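Local coordinates for arginine kinase (Anthopleura japonica, PDB 4RF6), which catalyses the reversible transfer of phosphate from ATP to L-arginine, giving N(omega)-phospho-L-arginine and ADP, at residues I664-I669 against G682-S687; L634-R639 against L692-V697; K49-G54 against D78-T83; A150-I155 against E213-Y218. One frame throughout, in Å; residues are numbered along the deposited sequence.

Contact 1 of 4, residues I664-I669 against G682-S687; sequences IQARGI and GVFDIS
Gln665 and Ser687 form one end of an antiparallel strand pair, and Ile669 and Val683 meet at the other. The backbone bonds set the register. Gln665 N to Ser687 O and Ser687 N to Gln665 O are both 2.9 Å. Arg667 N reaches Asp685 O at 2.7 Å. The return bond from Asp685 N to Arg667 O is modelled too short for its length to be trusted. Ile669 N closes the ladder on Val683 O at 2.9 Å.

One side-chain polar contact lies alongside. Gln665 CG sits between its own N and carbonyl carbon (chi1 61°), and the extended chain brings NE2 to Ser687 OG at 3.4 Å, a weak hydrogen bond. Asp685, on the same face, turns to Arg639 of the next strand.

The apolar contacts fall mainly on the other face. Ile664 CD1 meets Ile686 CG2 at 3.9 Å, and Ala666 CB touches Ile686 CD1 at 4.1 Å. Met703 of helix 696-714 touches both Ile664 and Ile686. At the far end Ile669 CD1 rests on Val683 CG1.

Strand 664-668 is outermost in its sheet. Backbone bonds fix it there, with one face polar and the other apolar and packed on helix 696-714.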
loop_
_atom_site.group_PDB
_atom_site.type_symbol
_atom_site.label_atom_id
_atom_site.label_comp_id
_atom_site.label_asym_id
_atom_site.label_seq_id
_atom_site.Cartn_x
_atom_site.Cartn_y
_atom_site.Cartn_z
ATOM N N ILE A 664 -2.563 40.466 5.890
ATOM C CA ILE A 664 -1.580 39.795 5.050
ATOM C C ILE A 664 -0.194 39.898 5.689
ATOM O O ILE A 664 0.024 40.716 6.589
ATOM C CB ILE A 664 -1.572 40.366 3.617
ATOM C CG1 ILE A 664 -1.343 41.880 3.629
ATOM C CG2 ILE A 664 -2.891 40.057 2.913
ATOM C CD1 ILE A 664 -1.332 42.502 2.234
ATOM N N GLN A 665 0.728 39.048 5.241
ATOM C CA GLN A 665 2.086 39.026 5.769
ATOM C C GLN A 665 3.040 38.807 4.603
ATOM O O GLN A 665 2.709 38.109 3.641
ATOM C CB GLN A 665 2.246 37.902 6.796
ATOM C CG GLN A 665 2.005 36.516 6.209
ATOM C CD GLN A 665 2.070 35.412 7.243
ATOM O OE1 GLN A 665 2.643 35.582 8.323
ATOM N NE2 GLN A 665 1.480 34.262 6.915
ATOM N N ALA A 666 4.221 39.407 4.673
ATOM C CA ALA A 666 5.171 39.287 3.577
ATOM C C ALA A 666 6.392 38.507 4.026
ATOM O O ALA A 666 6.961 38.798 5.078
ATOM C CB ALA A 666 5.575 40.659 3.067
ATOM N N ARG A 667 6.791 37.512 3.240
ATOM C CA ARG A 667 8.016 36.765 3.521
ATOM C C ARG A 667 8.876 36.638 2.261
ATOM O O ARG A 667 8.360 36.640 1.141
ATOM C CB ARG A 667 7.700 35.403 4.153
ATOM C CG ARG A 667 6.851 35.521 5.415
ATOM C CD ARG A 667 7.028 34.355 6.379
ATOM N NE ARG A 667 6.929 34.798 7.770
ATOM C CZ ARG A 667 6.556 34.026 8.787
ATOM N NH1 ARG A 667 6.228 32.757 8.577
ATOM N NH2 ARG A 667 6.503 34.522 10.017
ATOM N N GLY A 668 10.189 36.535 2.447
ATOM C CA GLY A 668 11.121 36.701 1.344
ATOM C C GLY A 668 11.469 35.469 0.531
ATOM O O GLY A 668 11.359 34.338 1.005
ATOM N N ILE A 669 11.889 35.702 -0.710
ATOM C CA ILE A 669 12.393 34.643 -1.577
ATOM C C ILE A 669 13.713 35.071 -2.211
ATOM O O ILE A 669 14.487 35.821 -1.611
ATOM C CB ILE A 669 11.390 34.281 -2.689
ATOM C CG1 ILE A 669 10.029 33.921 -2.092
ATOM C CG2 ILE A 669 11.921 33.132 -3.538
ATOM C CD1 ILE A 669 8.919 33.837 -3.111
ATOM N N GLY A 682 14.409 40.769 -4.778
ATOM C CA GLY A 682 13.686 40.967 -3.547
ATOM C C GLY A 682 12.249 40.658 -3.908
ATOM O O GLY A 682 11.389 41.535 -3.888
ATOM N N VAL A 683 12.004 39.413 -4.310
ATOM C CA VAL A 683 10.643 38.940 -4.499
ATOM C C VAL A 683 10.149 38.561 -3.120
ATOM O O VAL A 683 10.831 37.844 -2.380
ATOM C CB VAL A 683 10.562 37.721 -5.436
ATOM C CG1 VAL A 683 9.161 37.140 -5.426
ATOM C CG2 VAL A 683 10.965 38.106 -6.857
ATOM N N PHE A 684 8.976 39.069 -2.763
ATOM C CA PHE A 684 8.385 38.773 -1.472
ATOM C C PHE A 684 7.172 37.884 -1.695
ATOM O O PHE A 684 6.432 38.061 -2.668
ATOM C CB PHE A 684 7.959 40.062 -0.763
ATOM C CG PHE A 684 9.104 40.969 -0.380
ATOM C CD1 PHE A 684 9.421 41.170 0.954
ATOM C CD2 PHE A 684 9.846 41.637 -1.347
ATOM C CE1 PHE A 684 10.462 42.007 1.322
ATOM C CE2 PHE A 684 10.894 42.476 -0.989
ATOM C CZ PHE A 684 11.201 42.661 0.350
ATOM N N ASP A 685 6.984 36.911 -0.810
ATOM C CA ASP A 685 5.748 36.148 -0.794
ATOM C C ASP A 685 4.758 36.891 0.084
ATOM O O ASP A 685 4.972 37.020 1.290
ATOM C CB ASP A 685 5.970 34.748 -0.227
ATOM C CG ASP A 685 4.694 33.920 -0.203
ATOM O OD1 ASP A 685 3.818 34.190 0.645
ATOM O OD2 ASP A 685 4.571 32.996 -1.031
ATOM N N ILE A 686 3.684 37.388 -0.521
ATOM C CA ILE A 686 2.595 37.988 0.232
ATOM C C ILE A 686 1.512 36.940 0.393
ATOM O O ILE A 686 0.998 36.422 -0.602
ATOM C CB ILE A 686 1.987 39.181 -0.514
ATOM C CG1 ILE A 686 3.091 40.052 -1.102
ATOM C CG2 ILE A 686 1.043 39.970 0.411
ATOM C CD1 ILE A 686 3.366 41.313 -0.318
ATOM N N SER A 687 1.159 36.621 1.635
ATOM C CA SER A 687 0.143 35.606 1.882
ATOM C C SER A 687 -0.879 36.059 2.919
ATOM O O SER A 687 -0.616 36.963 3.711
ATOM C CB SER A 687 0.798 34.296 2.326
ATOM O OG SER A 687 1.474 34.457 3.560
#

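Contact 2 of 4, residues L634-R639 against L692-V697; sequences LGTGMR and LGLSEV
Leu692 packs on Gly635, and Glu696 on Thr636 and Met638, in a buried contact without direct hydrogen bonds. It joins the turn entering strand 638-645 to the start of helix 696-714, in the C-terminal catalytic domain of the second repeat.

Residues 634-637 form a type II' beta turn, closed by Gly637 N on Leu634 O. Gly635, at its first corner, has no side chain, and Leu692 CD2 lies 3.6 Å from Gly635 CA. The other branch, Leu692 CD1, touches Leu634 CB at 4.0 Å.

Thr636 points its two branches different ways. OG1 accepts from Met638 N at 3.1 Å, an ST turn. CG2 lies 3.2 Å from Leu694 O, a buried carbonyl with no hydrogen-bond partner in the model.

Glu696 bends at chi2 (84°), which folds its chain back along Thr636. Met638 CE meets Glu696 CG at 3.6 Å. One water donates to both Gly635 O, at 2.8 Å, and Glu696 OE2, at 2.6 Å. OE2 also forms a salt bridge with Arg488, and OE1 accepts from Asp461 N. The carboxylate therefore links both segments to the neighbouring strand and loop.

Ser695 is the N-cap of the helix, and its side chain caps a backbone N just beyond Val697. The arrangement is a II' turn leading into a strand, packed against a capped helix N-terminus.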
loop_
_atom_site.group_PDB
_atom_site.type_symbol
_atom_site.label_atom_id
_atom_site.label_comp_id
_atom_site.label_asym_id
_atom_site.label_seq_id
_atom_site.Cartn_x
_atom_site.Cartn_y
_atom_site.Cartn_z
ATOM N N LEU A 634 -8.592 24.918 8.811
ATOM C CA LEU A 634 -10.035 25.127 8.895
ATOM C C LEU A 634 -10.472 26.413 8.187
ATOM O O LEU A 634 -9.638 27.138 7.629
ATOM C CB LEU A 634 -10.475 25.144 10.358
ATOM C CG LEU A 634 -10.265 23.830 11.103
ATOM C CD1 LEU A 634 -10.560 24.004 12.585
ATOM C CD2 LEU A 634 -11.156 22.753 10.514
ATOM N N GLY A 635 -11.778 26.682 8.199
ATOM C CA GLY A 635 -12.332 27.900 7.623
ATOM C C GLY A 635 -12.380 27.881 6.107
ATOM O O GLY A 635 -13.098 27.077 5.506
ATOM N N THR A 636 -11.617 28.777 5.490
ATOM C CA THR A 636 -11.441 28.796 4.043
ATOM C C THR A 636 -10.481 27.703 3.582
ATOM O O THR A 636 -10.463 27.340 2.400
ATOM C CB THR A 636 -10.829 30.116 3.604
ATOM O OG1 THR A 636 -9.550 30.254 4.235
ATOM C CG2 THR A 636 -11.721 31.274 4.002
ATOM N N GLY A 637 -9.656 27.213 4.508
ATOM C CA GLY A 637 -8.593 26.275 4.180
ATOM C C GLY A 637 -7.676 26.827 3.103
ATOM O O GLY A 637 -7.025 26.075 2.364
ATOM N N MET A 638 -7.632 28.151 3.011
ATOM C CA MET A 638 -7.021 28.816 1.864
ATOM C C MET A 638 -5.629 29.363 2.161
ATOM O O MET A 638 -5.369 29.876 3.252
ATOM C CB MET A 638 -7.924 29.960 1.382
ATOM C CG MET A 638 -7.311 30.817 0.266
ATOM S SD MET A 638 -8.426 32.109 -0.344
ATOM C CE MET A 638 -9.618 31.136 -1.258
ATOM N N ARG A 639 -4.729 29.222 1.196
ATOM C CA ARG A 639 -3.534 30.048 1.180
ATOM C C ARG A 639 -3.456 30.790 -0.145
ATOM O O ARG A 639 -3.262 30.181 -1.201
ATOM C CB ARG A 639 -2.265 29.226 1.400
ATOM C CG ARG A 639 -1.020 30.101 1.550
ATOM C CD ARG A 639 0.248 29.286 1.768
ATOM N NE ARG A 639 1.313 29.742 0.877
ATOM C CZ ARG A 639 2.182 30.702 1.175
ATOM N NH1 ARG A 639 2.134 31.310 2.354
ATOM N NH2 ARG A 639 3.107 31.051 0.294
ATOM N N LEU A 692 -10.132 31.553 9.323
ATOM C CA LEU A 692 -11.460 31.535 9.945
ATOM C C LEU A 692 -11.997 32.945 10.204
ATOM O O LEU A 692 -11.253 33.831 10.638
ATOM C CB LEU A 692 -11.446 30.741 11.259
ATOM C CG LEU A 692 -11.678 29.239 11.175
ATOM C CD1 LEU A 692 -11.185 28.543 12.439
ATOM C CD2 LEU A 692 -13.172 28.945 10.939
ATOM N N GLY A 693 -13.283 33.153 9.934
ATOM C CA GLY A 693 -13.917 34.428 10.233
ATOM C C GLY A 693 -14.055 35.349 9.035
ATOM O O GLY A 693 -14.653 36.429 9.128
ATOM N N LEU A 694 -13.491 34.926 7.909
ATOM C CA LEU A 694 -13.618 35.659 6.656
ATOM C C LEU A 694 -13.848 34.641 5.549
ATOM O O LEU A 694 -13.358 33.509 5.623
ATOM C CB LEU A 694 -12.364 36.498 6.365
ATOM C CG LEU A 694 -11.111 35.812 5.799
ATOM C CD1 LEU A 694 -10.005 36.840 5.525
ATOM C CD2 LEU A 694 -10.582 34.688 6.702
ATOM N N SER A 695 -14.604 35.027 4.530
ATOM C CA SER A 695 -14.915 34.104 3.446
ATOM C C SER A 695 -13.762 34.050 2.450
ATOM O O SER A 695 -12.838 34.871 2.516
ATOM C CB SER A 695 -16.184 34.543 2.733
ATOM O OG SER A 695 -15.964 35.723 1.993
ATOM N N GLU A 696 -13.809 33.092 1.527
ATOM C CA GLU A 696 -12.795 33.008 0.477
ATOM C C GLU A 696 -12.772 34.278 -0.357
ATOM O O GLU A 696 -11.701 34.806 -0.682
ATOM C CB GLU A 696 -13.022 31.778 -0.404
ATOM C CG GLU A 696 -12.744 30.457 0.307
ATOM C CD GLU A 696 -13.922 29.969 1.124
ATOM O OE1 GLU A 696 -14.884 30.746 1.312
ATOM O OE2 GLU A 696 -13.879 28.801 1.575
ATOM N N VAL A 697 -13.960 34.776 -0.685
ATOM C CA VAL A 697 -14.110 36.023 -1.420
ATOM C C VAL A 697 -13.453 37.182 -0.684
ATOM O O VAL A 697 -12.754 37.999 -1.290
ATOM C CB VAL A 697 -15.608 36.342 -1.638
ATOM C CG1 VAL A 697 -15.821 37.826 -1.923
ATOM C CG2 VAL A 697 -16.175 35.493 -2.774
HETATM O O HOH W 1 -14.874 28.678 3.959
#

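Contact 3 of 4, residues K49-G54 against D78-T83; sequences KKTKLG and DEESYT
Glu80 reaches from the first turn of helix 79-84 to Thr51 and Lys52, which begin a type I beta turn, Thr51 to Gly54. Asp78 is the N-cap of that helix, so a beta turn docks on a capped helix start. This lies in the N-terminal domain of the first repeat, where Ser81 is about 8 Å from Tyr75, a probable substrate-binding residue, side chain to side chain.

The Glu80 chain leaves anti to its backbone N (chi1 -178°) and stays extended. Glu80 CB passes Thr51 CB at 4.1 Å. CG runs over the same atom, and Glu80 CD closes on Thr51 CB at 3.5 Å. At the tip, Glu80 OE1 lies 3.5 Å from Thr51 CA. Glu80 OE2 accepts from Lys52 N at 2.9 Å in an almost straight bond of 177°, and the N-H comes from above the carboxylate plane.

Asp78 divides its oxygens between the two segments. OD1 takes two bonds from Ser81, one from N and one from OG, on opposite faces of its plane. Both help hold the carboxylate in place. OD2 serves the turn, and Leu53 CG lies 3.4 Å from Asp78 OD2. Thr51 OG1 donates to the syn lone pair of Asp78 OD2 at 2.7 Å.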
loop_
_atom_site.group_PDB
_atom_site.type_symbol
_atom_site.label_atom_id
_atom_site.label_comp_id
_atom_site.label_asym_id
_atom_site.label_seq_id
_atom_site.Cartn_x
_atom_site.Cartn_y
_atom_site.Cartn_z
ATOM N N LYS A 49 15.062 -47.518 -12.459
ATOM C CA LYS A 49 13.631 -47.329 -12.691
ATOM C C LYS A 49 13.345 -46.028 -13.437
ATOM O O LYS A 49 13.990 -45.003 -13.188
ATOM C CB LYS A 49 12.865 -47.337 -11.366
ATOM C CG LYS A 49 13.144 -48.565 -10.511
ATOM C CD LYS A 49 12.079 -48.753 -9.440
ATOM C CE LYS A 49 12.371 -49.994 -8.600
ATOM N NZ LYS A 49 11.316 -50.220 -7.573
ATOM N N LYS A 50 12.371 -46.072 -14.347
ATOM C CA LYS A 50 11.953 -44.885 -15.096
ATOM C C LYS A 50 10.428 -44.793 -15.174
ATOM O O LYS A 50 9.746 -45.805 -15.371
ATOM C CB LYS A 50 12.545 -44.907 -16.510
ATOM C CG LYS A 50 14.065 -44.896 -16.532
ATOM C CD LYS A 50 14.619 -44.899 -17.939
ATOM C CE LYS A 50 16.133 -44.999 -17.908
ATOM N NZ LYS A 50 16.652 -45.710 -19.103
ATOM N N THR A 51 9.898 -43.582 -15.021
ATOM C CA THR A 51 8.461 -43.353 -15.133
ATOM C C THR A 51 8.047 -43.402 -16.601
ATOM O O THR A 51 8.905 -43.488 -17.485
ATOM C CB THR A 51 8.052 -41.992 -14.523
ATOM O OG1 THR A 51 8.428 -40.928 -15.409
ATOM C CG2 THR A 51 8.717 -41.783 -13.163
ATOM N N LYS A 52 6.740 -43.345 -16.860
ATOM C CA LYS A 52 6.229 -43.343 -18.230
ATOM C C LYS A 52 6.788 -42.177 -19.028
ATOM O O LYS A 52 6.938 -42.273 -20.245
ATOM C CB LYS A 52 4.698 -43.276 -18.261
ATOM C CG LYS A 52 4.008 -44.621 -18.443
ATOM C CD LYS A 52 2.488 -44.513 -18.306
ATOM C CE LYS A 52 1.801 -44.121 -19.614
ATOM N NZ LYS A 52 0.310 -44.187 -19.470
ATOM N N LEU A 53 7.085 -41.072 -18.346
ATOM C CA LEU A 53 7.633 -39.899 -19.026
ATOM C C LEU A 53 9.148 -40.002 -19.171
ATOM O O LEU A 53 9.793 -39.099 -19.709
ATOM C CB LEU A 53 7.260 -38.609 -18.295
ATOM C CG LEU A 53 5.775 -38.344 -18.069
ATOM C CD1 LEU A 53 5.562 -36.873 -17.771
ATOM C CD2 LEU A 53 4.932 -38.770 -19.258
ATOM N N GLY A 54 9.711 -41.106 -18.687
ATOM C CA GLY A 54 11.142 -41.327 -18.788
ATOM C C GLY A 54 11.910 -40.665 -17.660
ATOM O O GLY A 54 13.133 -40.526 -17.732
ATOM N N ASP A 78 7.117 -35.836 -12.493
ATOM C CA ASP A 78 5.714 -36.162 -12.720
ATOM C C ASP A 78 5.108 -36.773 -11.468
ATOM O O ASP A 78 5.817 -37.004 -10.482
ATOM C CB ASP A 78 5.540 -37.105 -13.929
ATOM C CG ASP A 78 6.381 -38.372 -13.825
ATOM O OD1 ASP A 78 6.865 -38.694 -12.722
ATOM O OD2 ASP A 78 6.553 -39.061 -14.857
ATOM N N GLU A 79 3.803 -37.031 -11.509
ATOM C CA GLU A 79 3.096 -37.629 -10.385
ATOM C C GLU A 79 3.663 -39.005 -10.058
ATOM O O GLU A 79 3.827 -39.360 -8.889
ATOM C CB GLU A 79 1.608 -37.757 -10.713
ATOM C CG GLU A 79 0.831 -38.685 -9.785
ATOM C CD GLU A 79 -0.673 -38.564 -9.971
ATOM O OE1 GLU A 79 -1.426 -39.017 -9.083
ATOM O OE2 GLU A 79 -1.096 -38.010 -11.008
ATOM N N GLU A 80 3.962 -39.774 -11.101
ATOM C CA GLU A 80 4.463 -41.134 -10.932
ATOM C C GLU A 80 5.773 -41.154 -10.147
ATOM O O GLU A 80 6.040 -42.099 -9.398
ATOM C CB GLU A 80 4.649 -41.809 -12.293
ATOM C CG GLU A 80 5.118 -43.253 -12.212
ATOM C CD GLU A 80 5.289 -43.893 -13.576
ATOM O OE1 GLU A 80 5.799 -45.029 -13.629
ATOM O OE2 GLU A 80 4.917 -43.265 -14.590
ATOM N N SER A 81 6.581 -40.111 -10.318
ATOM C CA SER A 81 7.844 -39.983 -9.588
ATOM C C SER A 81 7.653 -40.106 -8.073
ATOM O O SER A 81 8.485 -40.696 -7.379
ATOM C CB SER A 81 8.523 -38.649 -9.917
ATOM O OG SER A 81 8.988 -38.629 -11.246
ATOM N N TYR A 82 6.557 -39.552 -7.563
ATOM C CA TYR A 82 6.304 -39.587 -6.128
ATOM C C TYR A 82 6.097 -41.005 -5.601
ATOM O O TYR A 82 6.320 -41.280 -4.418
ATOM C CB TYR A 82 5.108 -38.712 -5.770
ATOM C CG TYR A 82 5.454 -37.251 -5.618
ATOM C CD1 TYR A 82 6.212 -36.810 -4.539
ATOM C CD2 TYR A 82 5.022 -36.313 -6.548
ATOM C CE1 TYR A 82 6.526 -35.475 -4.390
ATOM C CE2 TYR A 82 5.322 -34.980 -6.403
ATOM C CZ TYR A 82 6.081 -34.567 -5.328
ATOM O OH TYR A 82 6.390 -33.233 -5.188
ATOM N N THR A 83 5.670 -41.901 -6.485
ATOM C CA THR A 83 5.436 -43.291 -6.104
ATOM C C THR A 83 6.601 -44.181 -6.506
ATOM O O THR A 83 7.091 -44.978 -5.700
ATOM C CB THR A 83 4.147 -43.829 -6.728
ATOM O OG1 THR A 83 3.028 -43.135 -6.157
ATOM C CG2 THR A 83 3.998 -45.326 -6.468
#

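Contact 4 of 4, residues A150-I155 against E213-Y218; sequences AHRLEI and EGRGIY
Glu213 meets Leu153 and Arg152, which lie on one side of helix 149-163. Its CG touches Leu153 CD2 at 3.5 Å, and the two side chains cross at about a right angle. The chain is extended beyond CG, and OE1 ends on a water at 2.7 Å. That water accepts in turn from Arg152 NH1, in the guanidinium plane. OE1 also has a salt bridge to Lys149. The backbone O of Glu213 is 3.1 Å from Arg152 CD.

Gly214 follows with positive phi (79°). Here the two backbones are closest, Gly214 CA lying 5.0 Å from Leu153 CA.

Arg215 bends at chi2 (76°), which turns its guanidinium back toward Glu213. NH2 donates to Glu213 O at 2.9 Å, on a lone pair. The Arg152 guanidinium lies flat on that of Arg215, with centres 4.1 Å apart and planes at 4°. The two like charges are stacked with an offset, Arg152 NE lying toward the rim of the Arg215 plane. The carbonyls of Lys209 and Glu213, bound by Arg215, may ease the repulsion; Glu210 touches Arg152.

From Gly216 the chain enters strand 216-220. The arrangement is a stacked arginine pair where a helix packs on the loop leading into the sheet of the phosphagen kinase catalytic domain.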
loop_
_atom_site.group_PDB
_atom_site.type_symbol
_atom_site.label_atom_id
_atom_site.label_comp_id
_atom_site.label_asym_id
_atom_site.label_seq_id
_atom_site.Cartn_x
_atom_site.Cartn_y
_atom_site.Cartn_z
ATOM N N ALA A 150 5.525 -29.559 -26.184
ATOM C CA ALA A 150 4.177 -29.441 -26.741
ATOM C C ALA A 150 3.118 -29.267 -25.655
ATOM O O ALA A 150 2.154 -28.512 -25.814
ATOM C CB ALA A 150 3.859 -30.662 -27.588
ATOM N N HIS A 151 3.281 -29.993 -24.561
ATOM C CA HIS A 151 2.292 -29.958 -23.497
ATOM C C HIS A 151 2.332 -28.655 -22.693
ATOM O O HIS A 151 1.296 -28.186 -22.215
ATOM C CB HIS A 151 2.435 -31.189 -22.595
ATOM C CG HIS A 151 1.883 -32.442 -23.202
ATOM N ND1 HIS A 151 2.037 -33.683 -22.620
ATOM C CD2 HIS A 151 1.173 -32.644 -24.337
ATOM C CE1 HIS A 151 1.449 -34.595 -23.374
ATOM N NE2 HIS A 151 0.917 -33.991 -24.422
ATOM N N ARG A 152 3.520 -28.074 -22.548
ATOM C CA ARG A 152 3.648 -26.774 -21.894
ATOM C C ARG A 152 2.836 -25.737 -22.672
ATOM O O ARG A 152 2.181 -24.866 -22.088
ATOM C CB ARG A 152 5.122 -26.354 -21.816
ATOM C CG ARG A 152 5.364 -25.068 -21.029
ATOM C CD ARG A 152 6.831 -24.629 -21.082
ATOM N NE ARG A 152 7.691 -25.471 -20.250
ATOM C CZ ARG A 152 8.529 -26.394 -20.715
ATOM N NH1 ARG A 152 8.648 -26.603 -22.020
ATOM N NH2 ARG A 152 9.253 -27.116 -19.867
ATOM N N LEU A 153 2.871 -25.850 -23.996
ATOM C CA LEU A 153 2.143 -24.932 -24.864
ATOM C C LEU A 153 0.637 -25.154 -24.764
ATOM O O LEU A 153 -0.150 -24.199 -24.765
ATOM C CB LEU A 153 2.627 -25.092 -26.308
ATOM C CG LEU A 153 4.048 -24.582 -26.519
ATOM C CD1 LEU A 153 4.620 -25.049 -27.845
ATOM C CD2 LEU A 153 4.048 -23.066 -26.448
ATOM N N GLU A 154 0.241 -26.419 -24.670
ATOM C CA GLU A 154 -1.166 -26.775 -24.527
ATOM C C GLU A 154 -1.703 -26.289 -23.183
ATOM O O GLU A 154 -2.854 -25.862 -23.074
ATOM C CB GLU A 154 -1.337 -28.288 -24.658
ATOM C CG GLU A 154 -2.775 -28.773 -24.624
ATOM C CD GLU A 154 -2.892 -30.224 -25.039
ATOM O OE1 GLU A 154 -2.511 -30.546 -26.185
ATOM O OE2 GLU A 154 -3.350 -31.040 -24.215
ATOM N N ILE A 155 -0.855 -26.358 -22.160
ATOM C CA ILE A 155 -1.213 -25.872 -20.828
ATOM C C ILE A 155 -1.430 -24.359 -20.844
ATOM O O ILE A 155 -2.448 -23.876 -20.354
ATOM C CB ILE A 155 -0.131 -26.228 -19.788
ATOM C CG1 ILE A 155 -0.182 -27.716 -19.439
ATOM C CG2 ILE A 155 -0.307 -25.401 -18.522
ATOM C CD1 ILE A 155 1.086 -28.228 -18.752
ATOM N N GLU A 213 9.404 -20.120 -23.662
ATOM C CA GLU A 213 8.208 -20.621 -24.327
ATOM C C GLU A 213 7.148 -21.110 -23.335
ATOM O O GLU A 213 7.459 -21.847 -22.400
ATOM C CB GLU A 213 8.591 -21.765 -25.266
ATOM C CG GLU A 213 7.438 -22.381 -26.022
ATOM C CD GLU A 213 7.898 -23.340 -27.104
ATOM O OE1 GLU A 213 8.207 -24.501 -26.773
ATOM O OE2 GLU A 213 7.957 -22.926 -28.280
ATOM N N GLY A 214 5.899 -20.700 -23.542
ATOM C CA GLY A 214 4.798 -21.204 -22.737
ATOM C C GLY A 214 4.679 -20.573 -21.362
ATOM O O GLY A 214 3.764 -20.905 -20.605
ATOM N N ARG A 215 5.609 -19.682 -21.026
ATOM C CA ARG A 215 5.542 -18.941 -19.768
ATOM C C ARG A 215 4.758 -17.654 -19.963
ATOM O O ARG A 215 4.813 -17.035 -21.037
ATOM C CB ARG A 215 6.936 -18.610 -19.235
ATOM C CG ARG A 215 7.641 -19.756 -18.523
ATOM C CD ARG A 215 8.171 -20.782 -19.508
ATOM N NE ARG A 215 9.023 -21.784 -18.868
ATOM C CZ ARG A 215 9.749 -22.676 -19.531
ATOM N NH1 ARG A 215 10.496 -23.550 -18.869
ATOM N NH2 ARG A 215 9.730 -22.690 -20.858
ATOM N N GLY A 216 4.026 -17.243 -18.934
ATOM C CA GLY A 216 3.207 -16.057 -19.050
ATOM C C GLY A 216 2.755 -15.499 -17.718
ATOM O O GLY A 216 2.876 -16.146 -16.675
ATOM N N ILE A 217 2.217 -14.287 -17.772
ATOM C CA ILE A 217 1.762 -13.579 -16.587
ATOM C C ILE A 217 0.361 -13.011 -16.820
ATOM O O ILE A 217 0.121 -12.341 -17.827
ATOM C CB ILE A 217 2.742 -12.446 -16.241
ATOM C CG1 ILE A 217 4.100 -13.033 -15.845
ATOM C CG2 ILE A 217 2.193 -11.568 -15.127
ATOM C CD1 ILE A 217 5.213 -12.009 -15.751
ATOM N N TYR A 218 -0.560 -13.301 -15.903
ATOM C CA TYR A 218 -1.900 -12.714 -15.930
ATOM C C TYR A 218 -2.129 -11.922 -14.651
ATOM O O TYR A 218 -1.768 -12.377 -13.561
ATOM C CB TYR A 218 -2.969 -13.807 -16.043
ATOM C CG TYR A 218 -4.409 -13.305 -16.029
ATOM C CD1 TYR A 218 -5.076 -13.014 -17.215
ATOM C CD2 TYR A 218 -5.106 -13.149 -14.832
ATOM C CE1 TYR A 218 -6.390 -12.562 -17.210
ATOM C CE2 TYR A 218 -6.420 -12.698 -14.814
ATOM C CZ TYR A 218 -7.053 -12.406 -16.006
ATOM O OH TYR A 218 -8.353 -11.962 -15.997
HETATM O O HOH W 2 7.195 -25.424 -24.430
#

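How the contacts relate
Contacts 1 and 2 belong to the second repeat and touch. Arg639 NH2 in contact 2 forms a 2.8 Å salt bridge with Asp685 OD2 in contact 1, across neighbouring strands 638-645 and 683-688. Their centres are 19 Å apart. Contacts 3 and 4 lie in the first repeat, with centres 22 Å apart and nearest atoms about 7 Å. The two pairs are on opposite sides of the chain's centre, and contacts 2 and 4 have centres 61 Å apart. Contacts 3 and 4 lie near the predicted active site: Ser81 is about 12 Å from Cys278, and Arg215 about 9 Å from Glu232, side chain to side chain, both probable substrate-binding residues. Contacts 1 and 2 are structural packing.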